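Local structure of N-acetylmuramoyl-L-alanine amidase domain-containing protein SAOUHSC_02979 (5T1Q) at residues F52-S57 with S201-Y206; H106-I111 with S148-Y152; N118-T124 with I135-K141. The protein probably cleaves amide bonds in bacterial cell-wall peptidoglycan, the chain here being the later part of a secreted protein that joins a glucosaminidase-family region to a CHAP domain. All coordinates share one frame; numbering follows the deposited sequence.

Contact 1 of 3, residues F52-S57 with S201-Y206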
ATOM      1  N   PHE A  52      12.335  -2.368  -3.400  1.00 36.55           N
ATOM      2  CA  PHE A  52      11.319  -1.337  -3.256  1.00 34.63           C
ATOM      3  C   PHE A  52      11.669  -0.460  -2.077  1.00 32.57           C
ATOM      4  O   PHE A  52      12.274  -0.910  -1.114  1.00 31.97           O
ATOM      5  CB  PHE A  52       9.924  -1.943  -3.057  1.00 34.52           C
ATOM      6  CG  PHE A  52       9.385  -2.608  -4.281  1.00 35.59           C
ATOM      7  CD1 PHE A  52       9.025  -1.852  -5.384  1.00 36.70           C
ATOM      8  CD2 PHE A  52       9.243  -3.981  -4.343  1.00 37.85           C
ATOM      9  CE1 PHE A  52       8.542  -2.449  -6.538  1.00 37.38           C
ATOM     10  CE2 PHE A  52       8.757  -4.589  -5.494  1.00 39.01           C
ATOM     11  CZ  PHE A  52       8.404  -3.820  -6.592  1.00 38.19           C
ATOM     12  N   ASN A  53      11.328   0.811  -2.183  1.00 32.33           N
ATOM     13  CA  ASN A  53      11.515   1.739  -1.092  1.00 32.88           C
ATOM     14  C   ASN A  53      10.170   2.017  -0.501  1.00 32.35           C
ATOM     15  O   ASN A  53       9.191   2.205  -1.223  1.00 30.96           O
ATOM     16  CB  ASN A  53      12.125   3.053  -1.559  1.00 33.13           C
ATOM     17  CG  ASN A  53      13.601   2.936  -1.853  1.00 34.66           C
ATOM     18  OD1 ASN A  53      14.193   1.866  -1.721  1.00 34.17           O
ATOM     19  ND2 ASN A  53      14.211   4.048  -2.219  1.00 36.07           N
ATOM     20  N   VAL A  54      10.141   2.049   0.823  1.00 33.46           N
ATOM     21  CA  VAL A  54       8.942   2.390   1.561  1.00 34.41           C
ATOM     22  C   VAL A  54       8.752   3.900   1.447  1.00 36.11           C
ATOM     23  O   VAL A  54       9.705   4.650   1.159  1.00 34.47           O
ATOM     24  CB  VAL A  54       9.069   2.032   3.071  1.00 34.70           C
ATOM     25  CG1 VAL A  54       9.530   0.593   3.255  1.00 34.99           C
ATOM     26  CG2 VAL A  54      10.028   2.977   3.796  1.00 35.98           C
ATOM     27  N   VAL A  55       7.520   4.343   1.651  1.00 39.50           N
ATOM     28  CA  VAL A  55       7.232   5.767   1.713  1.00 41.43           C
ATOM     29  C   VAL A  55       7.483   6.109   3.182  1.00 43.70           C
ATOM     30  O   VAL A  55       6.715   5.706   4.048  1.00 45.04           O
ATOM     31  CB  VAL A  55       5.785   6.088   1.312  1.00 42.59           C
ATOM     32  CG1 VAL A  55       5.486   7.565   1.540  1.00 44.42           C
ATOM     33  CG2 VAL A  55       5.539   5.704  -0.141  1.00 41.89           C
ATOM     34  N   ASP A  56       8.589   6.803   3.451  1.00 47.21           N
ATOM     35  CA  ASP A  56       9.000   7.189   4.812  1.00 49.67           C
ATOM     36  C   ASP A  56       7.886   8.008   5.481  1.00 51.08           C
ATOM     37  O   ASP A  56       7.199   8.784   4.812  1.00 49.50           O
ATOM     38  CB  ASP A  56      10.310   7.990   4.732  1.00 53.16           C
ATOM     39  CG  ASP A  56      10.982   8.180   6.078  1.00 55.40           C
ATOM     40  OD1 ASP A  56      10.824   7.320   6.973  1.00 55.03           O
ATOM     41  OD2 ASP A  56      11.705   9.190   6.229  1.00 58.23           O
ATOM     42  N   SER A  57       7.709   7.846   6.793  1.00 52.08           N
ATOM     43  CA  SER A  57       6.593   8.498   7.493  1.00 53.76           C
ATOM     44  C   SER A  57       6.770   8.542   9.011  1.00 54.13           C
ATOM     45  O   SER A  57       7.321   7.610   9.604  1.00 53.45           O
ATOM     46  CB  SER A  57       5.303   7.724   7.156  1.00 54.41           C
ATOM     47  OG  SER A  57       4.182   8.190   7.877  1.00 55.59           O
ATOM     48  N   SER A 201      11.861  -4.642   2.469  1.00 28.69           N
ATOM     49  CA  SER A 201      12.061  -3.196   2.417  1.00 29.71           C
ATOM     50  C   SER A 201      11.691  -2.521   3.743  1.00 29.99           C
ATOM     51  O   SER A 201      12.393  -1.622   4.203  1.00 31.08           O
ATOM     52  CB  SER A 201      11.228  -2.584   1.294  1.00 30.11           C
ATOM     53  OG  SER A 201      11.402  -1.178   1.258  1.00 31.97           O
ATOM     54  N   ILE A 202      10.577  -2.937   4.330  1.00 28.47           N
ATOM     55  CA  ILE A 202      10.127  -2.376   5.602  1.00 28.93           C
ATOM     56  C   ILE A 202      11.113  -2.735   6.729  1.00 30.09           C
ATOM     57  O   ILE A 202      11.508  -1.881   7.518  1.00 29.89           O
ATOM     58  CB  ILE A 202       8.708  -2.880   5.962  1.00 28.26           C
ATOM     59  CG1 ILE A 202       7.689  -2.382   4.931  1.00 27.12           C
ATOM     60  CG2 ILE A 202       8.316  -2.401   7.356  1.00 29.27           C
ATOM     61  CD1 ILE A 202       6.319  -3.029   5.018  1.00 25.86           C
ATOM     62  N   ILE A 203      11.504  -4.002   6.783  1.00 30.82           N
ATOM     63  CA  ILE A 203      12.411  -4.486   7.820  1.00 32.69           C
ATOM     64  C   ILE A 203      13.739  -3.749   7.794  1.00 35.27           C
ATOM     65  O   ILE A 203      14.239  -3.322   8.843  1.00 37.16           O
ATOM     66  CB  ILE A 203      12.643  -6.003   7.686  1.00 33.20           C
ATOM     67  CG1 ILE A 203      11.327  -6.752   7.970  1.00 32.16           C
ATOM     68  CG2 ILE A 203      13.736  -6.466   8.646  1.00 34.42           C
ATOM     69  CD1 ILE A 203      11.358  -8.212   7.617  1.00 32.74           C
ATOM     70  N   LYS A 204      14.299  -3.607   6.600  1.00 35.89           N
ATOM     71  CA  LYS A 204      15.570  -2.944   6.419  1.00 39.54           C
ATOM     72  C   LYS A 204      15.535  -1.470   6.827  1.00 38.48           C
ATOM     73  O   LYS A 204      16.294  -1.043   7.688  1.00 40.46           O
ATOM     74  CB  LYS A 204      16.008  -3.058   4.955  1.00 41.94           C
ATOM     75  CG  LYS A 204      17.333  -2.389   4.638  1.00 45.66           C
ATOM     76  CD  LYS A 204      17.693  -2.610   3.179  1.00 48.87           C
ATOM     77  CE  LYS A 204      18.964  -1.864   2.808  1.00 51.95           C
ATOM     78  NZ  LYS A 204      19.252  -1.976   1.350  1.00 54.07           N
ATOM     79  N   HIS A 205      14.628  -0.714   6.226  1.00 35.84           N
ATOM     80  CA  HIS A 205      14.549   0.713   6.452  1.00 35.01           C
ATOM     81  C   HIS A 205      14.179   1.089   7.893  1.00 35.56           C
ATOM     82  O   HIS A 205      14.768   2.008   8.457  1.00 35.03           O
ATOM     83  CB  HIS A 205      13.574   1.352   5.454  1.00 34.01           C
ATOM     84  CG  HIS A 205      13.539   2.840   5.528  1.00 34.16           C
ATOM     85  ND1 HIS A 205      12.494   3.532   6.103  1.00 34.15           N
ATOM     86  CD2 HIS A 205      14.446   3.770   5.150  1.00 34.89           C
ATOM     87  CE1 HIS A 205      12.751   4.828   6.057  1.00 34.44           C
ATOM     88  NE2 HIS A 205      13.929   5.000   5.483  1.00 35.21           N
ATOM     89  N   TYR A 206      13.220   0.387   8.488  1.00 33.76           N
ATOM     90  CA  TYR A 206      12.830   0.701   9.860  1.00 34.55           C
ATOM     91  C   TYR A 206      13.663  -0.025  10.933  1.00 35.68           C
ATOM     92  O   TYR A 206      13.364   0.091  12.118  1.00 36.39           O
ATOM     93  CB  TYR A 206      11.320   0.536  10.052  1.00 33.92           C
ATOM     94  CG  TYR A 206      10.544   1.591   9.284  1.00 33.78           C
ATOM     95  CD1 TYR A 206      10.500   2.900   9.737  1.00 34.57           C
ATOM     96  CD2 TYR A 206       9.867   1.285   8.098  1.00 33.44           C
ATOM     97  CE1 TYR A 206       9.808   3.880   9.042  1.00 34.47           C
ATOM     98  CE2 TYR A 206       9.164   2.260   7.396  1.00 33.02           C
ATOM     99  CZ  TYR A 206       9.142   3.561   7.877  1.00 33.50           C
ATOM    100  OH  TYR A 206       8.459   4.555   7.211  1.00 33.32           O
TER
HETATM  101  O   HOH W   1       6.213   3.679   5.911  1.00 35.36           O

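Contact 2 of 3, residues H106-I111 with S148-Y152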
ATOM      1  N   HIS A 106      -9.632  -3.081  15.011  1.00 41.58           N
ATOM      2  CA  HIS A 106      -8.332  -3.421  15.623  1.00 41.67           C
ATOM      3  C   HIS A 106      -7.524  -4.575  14.971  1.00 40.39           C
ATOM      4  O   HIS A 106      -6.640  -5.149  15.609  1.00 40.15           O
ATOM      5  CB  HIS A 106      -8.538  -3.734  17.122  1.00 44.82           C
ATOM      6  CG  HIS A 106      -9.235  -2.649  17.892  1.00 46.80           C
ATOM      7  ND1 HIS A 106     -10.556  -2.740  18.280  1.00 48.79           N
ATOM      8  CD2 HIS A 106      -8.785  -1.462  18.367  1.00 47.52           C
ATOM      9  CE1 HIS A 106     -10.891  -1.654  18.956  1.00 49.45           C
ATOM     10  NE2 HIS A 106      -9.835  -0.865  19.026  1.00 49.06           N
ATOM     11  N   ASN A 107      -7.815  -4.893  13.711  1.00 38.44           N
ATOM     12  CA  ASN A 107      -7.140  -5.983  12.993  1.00 37.12           C
ATOM     13  C   ASN A 107      -5.904  -5.396  12.286  1.00 36.21           C
ATOM     14  O   ASN A 107      -6.009  -4.757  11.239  1.00 34.97           O
ATOM     15  CB  ASN A 107      -8.138  -6.608  12.014  1.00 36.72           C
ATOM     16  CG  ASN A 107      -7.615  -7.856  11.312  1.00 36.22           C
ATOM     17  OD1 ASN A 107      -6.418  -8.140  11.292  1.00 36.29           O
ATOM     18  ND2 ASN A 107      -8.534  -8.614  10.728  1.00 36.53           N
ATOM     19  N   LEU A 108      -4.739  -5.624  12.878  1.00 36.60           N
ATOM     20  CA  LEU A 108      -3.486  -5.074  12.381  1.00 35.77           C
ATOM     21  C   LEU A 108      -2.786  -5.881  11.302  1.00 35.19           C
ATOM     22  O   LEU A 108      -1.910  -5.341  10.607  1.00 35.32           O
ATOM     23  CB  LEU A 108      -2.499  -4.930  13.535  1.00 36.57           C
ATOM     24  CG  LEU A 108      -2.928  -4.100  14.726  1.00 37.77           C
ATOM     25  CD1 LEU A 108      -1.770  -4.052  15.706  1.00 38.87           C
ATOM     26  CD2 LEU A 108      -3.342  -2.704  14.296  1.00 37.82           C
ATOM     27  N   PHE A 109      -3.157  -7.148  11.147  1.00 34.06           N
ATOM     28  CA  PHE A 109      -2.480  -8.034  10.201  1.00 32.87           C
ATOM     29  C   PHE A 109      -3.299  -8.463   8.999  1.00 32.06           C
ATOM     30  O   PHE A 109      -2.854  -9.309   8.218  1.00 33.25           O
ATOM     31  CB  PHE A 109      -1.983  -9.265  10.965  1.00 33.36           C
ATOM     32  CG  PHE A 109      -1.035  -8.925  12.056  1.00 33.45           C
ATOM     33  CD1 PHE A 109      -1.503  -8.558  13.303  1.00 34.59           C
ATOM     34  CD2 PHE A 109       0.323  -8.923  11.825  1.00 33.02           C
ATOM     35  CE1 PHE A 109      -0.628  -8.202  14.307  1.00 35.20           C
ATOM     36  CE2 PHE A 109       1.201  -8.574  12.831  1.00 33.70           C
ATOM     37  CZ  PHE A 109       0.728  -8.206  14.068  1.00 34.46           C
ATOM     38  N   GLY A 110      -4.480  -7.884   8.832  1.00 32.22           N
ATOM     39  CA  GLY A 110      -5.346  -8.247   7.710  1.00 32.32           C
ATOM     40  C   GLY A 110      -5.720  -9.720   7.693  1.00 32.89           C
ATOM     41  O   GLY A 110      -5.757 -10.349   6.634  1.00 33.57           O
ATOM     42  N   ILE A 111      -6.002 -10.269   8.869  1.00 33.98           N
ATOM     43  CA  ILE A 111      -6.371 -11.677   8.985  1.00 34.77           C
ATOM     44  C   ILE A 111      -7.861 -11.811   8.712  1.00 35.81           C
ATOM     45  O   ILE A 111      -8.674 -11.161   9.371  1.00 35.63           O
ATOM     46  CB  ILE A 111      -6.030 -12.252  10.373  1.00 35.69           C
ATOM     47  CG1 ILE A 111      -4.557 -11.998  10.703  1.00 35.41           C
ATOM     48  CG2 ILE A 111      -6.325 -13.755  10.421  1.00 36.69           C
ATOM     49  CD1 ILE A 111      -4.138 -12.484  12.075  1.00 36.89           C
ATOM     50  N   SER A 148      -5.276  -8.872  18.606  1.00 45.09           N
ATOM     51  CA  SER A 148      -4.800  -8.958  17.219  1.00 42.05           C
ATOM     52  C   SER A 148      -3.381  -9.519  17.162  1.00 40.60           C
ATOM     53  O   SER A 148      -3.101 -10.432  16.389  1.00 39.17           O
ATOM     54  CB  SER A 148      -4.853  -7.585  16.541  1.00 41.13           C
ATOM     55  OG  SER A 148      -4.417  -7.652  15.191  1.00 39.16           O
ATOM     56  N   LEU A 149      -2.494  -8.955  17.976  1.00 41.52           N
ATOM     57  CA  LEU A 149      -1.100  -9.408  18.066  1.00 42.27           C
ATOM     58  C   LEU A 149      -1.028 -10.883  18.483  1.00 43.76           C
ATOM     59  O   LEU A 149      -0.229 -11.656  17.941  1.00 42.22           O
ATOM     60  CB  LEU A 149      -0.340  -8.559  19.088  1.00 43.99           C
ATOM     61  CG  LEU A 149      -0.159  -7.062  18.792  1.00 44.26           C
ATOM     62  CD1 LEU A 149       0.191  -6.281  20.056  1.00 46.56           C
ATOM     63  CD2 LEU A 149       0.885  -6.843  17.711  1.00 42.89           C
ATOM     64  N   LYS A 150      -1.854 -11.245  19.469  1.00 45.19           N
ATOM     65  CA  LYS A 150      -1.946 -12.623  19.975  1.00 47.03           C
ATOM     66  C   LYS A 150      -2.473 -13.554  18.869  1.00 45.55           C
ATOM     67  O   LYS A 150      -1.938 -14.648  18.658  1.00 44.56           O
ATOM     68  CB  LYS A 150      -2.881 -12.653  21.205  1.00 49.58           C
ATOM     69  CG  LYS A 150      -3.182 -14.005  21.862  1.00 52.62           C
ATOM     70  CD  LYS A 150      -1.949 -14.672  22.454  1.00 53.98           C
ATOM     71  CE  LYS A 150      -2.304 -15.568  23.639  1.00 57.21           C
ATOM     72  NZ  LYS A 150      -3.306 -16.632  23.346  1.00 57.96           N
ATOM     73  N   ASP A 151      -3.488 -13.094  18.136  1.00 43.48           N
ATOM     74  CA  ASP A 151      -4.108 -13.918  17.105  1.00 42.40           C
ATOM     75  C   ASP A 151      -3.161 -14.162  15.916  1.00 40.53           C
ATOM     76  O   ASP A 151      -3.207 -15.225  15.277  1.00 39.73           O
ATOM     77  CB  ASP A 151      -5.435 -13.311  16.656  1.00 42.37           C
ATOM     78  CG  ASP A 151      -6.341 -14.321  15.968  1.00 43.08           C
ATOM     79  OD1 ASP A 151      -6.308 -15.509  16.348  1.00 43.40           O
ATOM     80  OD2 ASP A 151      -7.106 -13.919  15.064  1.00 41.73           O
ATOM     81  N   TYR A 152      -2.298 -13.192  15.626  1.00 39.19           N
ATOM     82  CA  TYR A 152      -1.296 -13.362  14.569  1.00 37.66           C
ATOM     83  C   TYR A 152      -0.333 -14.473  14.955  1.00 38.52           C
ATOM     84  O   TYR A 152      -0.040 -15.352  14.151  1.00 37.84           O
ATOM     85  CB  TYR A 152      -0.500 -12.071  14.336  1.00 36.87           C
ATOM     86  CG  TYR A 152       0.731 -12.271  13.461  1.00 36.01           C
ATOM     87  CD1 TYR A 152       0.633 -12.249  12.073  1.00 35.27           C
ATOM     88  CD2 TYR A 152       1.984 -12.503  14.029  1.00 36.13           C
ATOM     89  CE1 TYR A 152       1.746 -12.441  11.276  1.00 35.14           C
ATOM     90  CE2 TYR A 152       3.103 -12.702  13.243  1.00 35.85           C
ATOM     91  CZ  TYR A 152       2.979 -12.668  11.868  1.00 35.63           C
ATOM     92  OH  TYR A 152       4.086 -12.850  11.082  1.00 34.82           O
TER
HETATM   93  O   HOH W   2      -4.842  -9.695  13.505  1.00 42.90           O

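Contact 3 of 3, residues N118-T124 with I135-K141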
ATOM      1  N   ASN A 118     -16.899 -12.489  16.099  1.00 51.70           N
ATOM      2  CA  ASN A 118     -17.018 -11.117  15.588  1.00 51.64           C
ATOM      3  C   ASN A 118     -16.241 -10.959  14.271  1.00 49.18           C
ATOM      4  O   ASN A 118     -15.115 -11.438  14.136  1.00 46.48           O
ATOM      5  CB  ASN A 118     -16.539 -10.117  16.647  1.00 52.64           C
ATOM      6  CG  ASN A 118     -17.368 -10.176  17.925  1.00 56.16           C
ATOM      7  OD1 ASN A 118     -16.829 -10.340  19.018  1.00 58.08           O
ATOM      8  ND2 ASN A 118     -18.689 -10.091  17.788  1.00 58.10           N
ATOM      9  N   SER A 119     -16.856 -10.270  13.315  1.00 48.76           N
ATOM     10  CA  SER A 119     -16.283 -10.114  11.995  1.00 47.48           C
ATOM     11  C   SER A 119     -16.701  -8.774  11.370  1.00 46.61           C
ATOM     12  O   SER A 119     -17.688  -8.160  11.800  1.00 47.45           O
ATOM     13  CB  SER A 119     -16.754 -11.291  11.135  1.00 47.85           C
ATOM     14  OG  SER A 119     -15.970 -11.425   9.975  1.00 48.41           O
ATOM     15  N   VAL A 120     -15.935  -8.316  10.377  1.00 43.47           N
ATOM     16  CA  VAL A 120     -16.225  -7.052   9.679  1.00 42.75           C
ATOM     17  C   VAL A 120     -15.896  -7.172   8.180  1.00 41.36           C
ATOM     18  O   VAL A 120     -14.784  -7.586   7.817  1.00 39.52           O
ATOM     19  CB  VAL A 120     -15.461  -5.847  10.303  1.00 42.03           C
ATOM     20  CG1 VAL A 120     -13.952  -5.993  10.142  1.00 39.96           C
ATOM     21  CG2 VAL A 120     -15.939  -4.526   9.700  1.00 41.34           C
ATOM     22  N   PRO A 121     -16.861  -6.823   7.305  1.00 41.91           N
ATOM     23  CA  PRO A 121     -16.624  -6.929   5.861  1.00 41.16           C
ATOM     24  C   PRO A 121     -15.805  -5.771   5.272  1.00 39.01           C
ATOM     25  O   PRO A 121     -16.063  -4.605   5.575  1.00 39.96           O
ATOM     26  CB  PRO A 121     -18.041  -6.933   5.275  1.00 43.08           C
ATOM     27  CG  PRO A 121     -18.847  -6.157   6.252  1.00 44.48           C
ATOM     28  CD  PRO A 121     -18.271  -6.492   7.602  1.00 44.45           C
ATOM     29  N   PHE A 122     -14.819  -6.112   4.449  1.00 36.98           N
ATOM     30  CA  PHE A 122     -13.970  -5.120   3.775  1.00 35.43           C
ATOM     31  C   PHE A 122     -13.635  -5.533   2.369  1.00 35.09           C
ATOM     32  O   PHE A 122     -13.517  -6.724   2.070  1.00 34.90           O
ATOM     33  CB  PHE A 122     -12.637  -4.915   4.506  1.00 33.85           C
ATOM     34  CG  PHE A 122     -12.678  -3.870   5.573  1.00 33.82           C
ATOM     35  CD1 PHE A 122     -13.102  -4.178   6.855  1.00 34.78           C
ATOM     36  CD2 PHE A 122     -12.272  -2.572   5.297  1.00 32.85           C
ATOM     37  CE1 PHE A 122     -13.128  -3.205   7.844  1.00 34.88           C
ATOM     38  CE2 PHE A 122     -12.308  -1.595   6.276  1.00 33.30           C
ATOM     39  CZ  PHE A 122     -12.735  -1.914   7.552  1.00 34.20           C
ATOM     40  N   ASN A 123     -13.498  -4.526   1.507  1.00 34.62           N
ATOM     41  CA  ASN A 123     -13.011  -4.732   0.158  1.00 34.58           C
ATOM     42  C   ASN A 123     -11.502  -4.822   0.326  1.00 32.95           C
ATOM     43  O   ASN A 123     -10.906  -4.047   1.077  1.00 32.47           O
ATOM     44  CB  ASN A 123     -13.432  -3.587  -0.753  1.00 34.72           C
ATOM     45  CG  ASN A 123     -14.926  -3.553  -0.955  1.00 37.08           C
ATOM     46  OD1 ASN A 123     -15.540  -4.567  -1.308  1.00 38.31           O
ATOM     47  ND2 ASN A 123     -15.525  -2.400  -0.727  1.00 38.47           N
ATOM     48  N   THR A 124     -10.888  -5.788  -0.333  1.00 33.03           N
ATOM     49  CA  THR A 124      -9.472  -6.022  -0.164  1.00 32.86           C
ATOM     50  C   THR A 124      -8.856  -6.255  -1.545  1.00 33.07           C
ATOM     51  O   THR A 124      -9.439  -6.939  -2.393  1.00 32.99           O
ATOM     52  CB  THR A 124      -9.234  -7.178   0.853  1.00 33.16           C
ATOM     53  OG1 THR A 124      -7.853  -7.257   1.218  1.00 33.05           O
ATOM     54  CG2 THR A 124      -9.699  -8.508   0.316  1.00 34.18           C
ATOM     55  N   ILE A 135     -11.929  -8.048  -3.836  1.00 37.33           N
ATOM     56  CA  ILE A 135     -12.931  -8.984  -3.324  1.00 38.84           C
ATOM     57  C   ILE A 135     -13.443  -8.433  -2.008  1.00 38.83           C
ATOM     58  O   ILE A 135     -12.726  -7.723  -1.302  1.00 36.92           O
ATOM     59  CB  ILE A 135     -12.403 -10.422  -3.105  1.00 39.60           C
ATOM     60  CG1 ILE A 135     -11.270 -10.461  -2.069  1.00 39.21           C
ATOM     61  CG2 ILE A 135     -11.964 -11.040  -4.425  1.00 40.24           C
ATOM     62  CD1 ILE A 135     -10.872 -11.864  -1.660  1.00 39.86           C
ATOM     63  N   ASN A 136     -14.695  -8.747  -1.704  1.00 40.70           N
ATOM     64  CA  ASN A 136     -15.325  -8.344  -0.471  1.00 41.58           C
ATOM     65  C   ASN A 136     -15.275  -9.566   0.455  1.00 42.19           C
ATOM     66  O   ASN A 136     -15.855 -10.604   0.136  1.00 42.17           O
ATOM     67  CB  ASN A 136     -16.768  -7.930  -0.751  1.00 44.25           C
ATOM     68  CG  ASN A 136     -17.454  -7.340   0.462  1.00 45.35           C
ATOM     69  OD1 ASN A 136     -18.451  -7.866   0.926  1.00 50.19           O
ATOM     70  ND2 ASN A 136     -16.909  -6.258   0.990  1.00 44.90           N
ATOM     71  N   ALA A 137     -14.572  -9.451   1.579  1.00 41.61           N
ATOM     72  CA  ALA A 137     -14.434 -10.568   2.511  1.00 42.59           C
ATOM     73  C   ALA A 137     -14.538 -10.157   3.979  1.00 42.38           C
ATOM     74  O   ALA A 137     -14.319  -8.995   4.333  1.00 41.31           O
ATOM     75  CB  ALA A 137     -13.113 -11.277   2.264  1.00 42.54           C
ATOM     76  N   GLY A 138     -14.860 -11.139   4.822  1.00 41.85           N
ATOM     77  CA  GLY A 138     -14.986 -10.932   6.256  1.00 41.15           C
ATOM     78  C   GLY A 138     -13.630 -10.976   6.929  1.00 39.11           C
ATOM     79  O   GLY A 138     -12.847 -11.881   6.696  1.00 38.60           O
ATOM     80  N   PHE A 139     -13.351  -9.979   7.755  1.00 38.71           N
ATOM     81  CA  PHE A 139     -12.096  -9.896   8.488  1.00 37.56           C
ATOM     82  C   PHE A 139     -12.385  -9.992   9.965  1.00 38.63           C
ATOM     83  O   PHE A 139     -13.455  -9.595  10.425  1.00 40.16           O
ATOM     84  CB  PHE A 139     -11.355  -8.592   8.176  1.00 35.90           C
ATOM     85  CG  PHE A 139     -10.675  -8.585   6.841  1.00 34.58           C
ATOM     86  CD1 PHE A 139     -11.378  -8.271   5.694  1.00 34.72           C
ATOM     87  CD2 PHE A 139      -9.317  -8.874   6.737  1.00 34.17           C
ATOM     88  CE1 PHE A 139     -10.749  -8.248   4.455  1.00 34.59           C
ATOM     89  CE2 PHE A 139      -8.672  -8.850   5.497  1.00 33.75           C
ATOM     90  CZ  PHE A 139      -9.394  -8.540   4.353  1.00 33.44           C
ATOM     91  N   ARG A 140     -11.414 -10.515  10.700  1.00 38.07           N
ATOM     92  CA  ARG A 140     -11.554 -10.692  12.128  1.00 39.89           C
ATOM     93  C   ARG A 140     -11.633  -9.336  12.821  1.00 40.25           C
ATOM     94  O   ARG A 140     -10.845  -8.438  12.532  1.00 39.56           O
ATOM     95  CB  ARG A 140     -10.392 -11.527  12.680  1.00 39.72           C
ATOM     96  CG  ARG A 140     -10.292 -12.900  12.029  1.00 39.81           C
ATOM     97  CD  ARG A 140      -9.252 -13.802  12.678  1.00 40.41           C
ATOM     98  NE  ARG A 140      -9.146 -15.077  11.963  1.00 40.98           N
ATOM     99  CZ  ARG A 140      -8.316 -16.076  12.278  1.00 41.92           C
ATOM    100  NH1 ARG A 140      -7.501 -15.981  13.319  1.00 41.76           N
ATOM    101  NH2 ARG A 140      -8.300 -17.185  11.536  1.00 43.04           N
ATOM    102  N   LYS A 141     -12.628  -9.201  13.692  1.00 41.72           N
ATOM    103  CA  LYS A 141     -12.881  -7.994  14.464  1.00 43.15           C
ATOM    104  C   LYS A 141     -12.507  -8.313  15.908  1.00 45.04           C
ATOM    105  O   LYS A 141     -13.079  -9.224  16.512  1.00 46.14           O
ATOM    106  CB  LYS A 141     -14.362  -7.636  14.345  1.00 44.78           C
ATOM    107  CG  LYS A 141     -14.831  -6.394  15.085  1.00 46.28           C
ATOM    108  CD  LYS A 141     -16.333  -6.241  14.890  1.00 48.44           C
ATOM    109  CE  LYS A 141     -16.907  -5.075  15.667  1.00 50.22           C
ATOM    110  NZ  LYS A 141     -16.431  -3.778  15.138  1.00 50.68           N
TER

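Contact 1 of 3, residues F52-S57 with S201-Y206
With CG1 of V54 turned anti to its own carbonyl carbon (chi1 -51°) and OG of S201 trans to its backbone N (chi1 179°), the methyl and the hydroxyl meet where strand 52-54 passes over helix 195-205. S201 OG donates to F52 O at 2.5 Å, a distance so short that its exact value is doubtful, and it reaches the carbonyl from well above its plane. S201 OG also lies against V54 CG1, which in turn rests on CG1 of I202 at 3.9 Å. The other branch of the valine, CG2, touches both rings at the helix end: it meets CE2 of Y206 at 3.8 Å and ND1 of H205, a buried nitrogen with no polar partner in the model. H205 puts ND1 over the centre of the Y206 ring, and the valine methyl lies against both residues. The axes of strand 52-54 and of the helical residues 201-205 cross at -59°, and the crossing joins an outermost strand of the mixed sheet to a helix of the glucosaminidase-family region. Beyond the strand, D56 brings OD1 to the edge of the imidazole, 3.3 Å from H205 CE1, with carboxylate and ring planes nearly perpendicular. That carboxylate is claimed by a salt bridge to R61, which would favour its charged form. A water donates to V55 O at 2.8 Å and also bonds Y206 OH, 2.7 Å away, tying the phenol to the loop that leads into helix 58-78; S57 holds the N-cap position there.

Contact 2 of 3, residues H106-I111 with S148-Y152
The loop 106-111, without regular secondary structure, runs past the helical turn 148-152 with the CA atoms of N107 and S148 5.7 Å apart. L108 N donates to S148 OG in a nearly straight bond (3.1 Å, 168°). That hydroxyl also bonds a water, 2.7 Å from S148 OG, which donates to OD1 of N107. The asparagine braces the turn from within: its OD1 accepts from I111 N, and its ND2 donates to I111 O at 2.9 Å, the acceptor lying almost in the amide plane. F109 is the main apolar group. Its ring and that of Y152 form an offset stack, centroids 4.4 Å apart and planes at 22°, while Y152 CB sits over the centre of the phenylalanine face in a CH-pi contact. The tyrosine gets there with CG anti to its backbone N (chi1 168°), and its hydroxyl is taken up by Q88. The contact thus packs a loop of the glucosaminidase-family region, of the lysozyme clan, onto helix 145-158, with helix 82-93 alongside through M85 and A89. At the phenylalanine edge, CZ meets CD2 of L149 at 3.9 Å, and S148 OG lies in the same ring plane. I111 reaches the helix by its end: CD1 comes to 3.9 Å from CA of Y152, next to D151, whose OD2 makes a salt bridge to R140 and a hydrogen bond with Y142 OH.

Contact 3 of 3, residues N118-T124 with I135-K141
The F139 ring lies against F122 and T124: CD1 is 3.8 Å from F122 CB, and T124 OG1, itself hydrogen-bonded to R32, is at the ring edge, 3.7 Å from CZ. The phenylalanine CG is anti to its carbonyl carbon (chi1 -76°), while its CB stays close to CG1 of V120, its partner in a hydrogen-bonded pair. Further along the same face, T124 and I135 lie side by side and point the same way, with CG2 of T124 and CG1 of I135 only 3.5 Å apart, a tight fit. N123 and N136 occupy the reverse face. N136 ND2 donates to N123 OD1 at 3.2 Å, a bent bond (138°) that arrives well above the carbonyl plane, the two amide planes being 50° apart. The strands 119-128 and 131-140 form an antiparallel beta hairpin, and backbone bonds link V120 with F139, F122 with A137, and T124 with I135 in both directions. At the open end, CB of K141 packs against S119 N, while its NZ bonds N105; S119 OG is hydrogen-bonded with G113 O and also lies 3.1 Å from F139 O. Six peptide bonds in three reciprocal pairs thus carry most of the pairing, while F122, T124, I135, A137 and F139 are buried on one face and the asparagines bond on the more exposed one.

In the fold
Contact 2 is the most buried of the three, whereas contacts 1 and 3 are partly buried, and contact 3 has several exposed residues. Contacts 2 and 3 belong to one neighbourhood, their centres 13 Å apart: strand 131-140 leads into helix 145-158, and the two contacts touch through R140 of the hairpin, whose backbone meets I111. Contact 1 touches neither, and it lies across the chain's centre from contact 3, joining the mixed sheet to the glucosaminidase-family helices. Chemistry follows place: peptide bonds dominate the hairpin, stacked rings and a serine-water link the buried loop, and a valine among aromatic groups the strand-helix crossing.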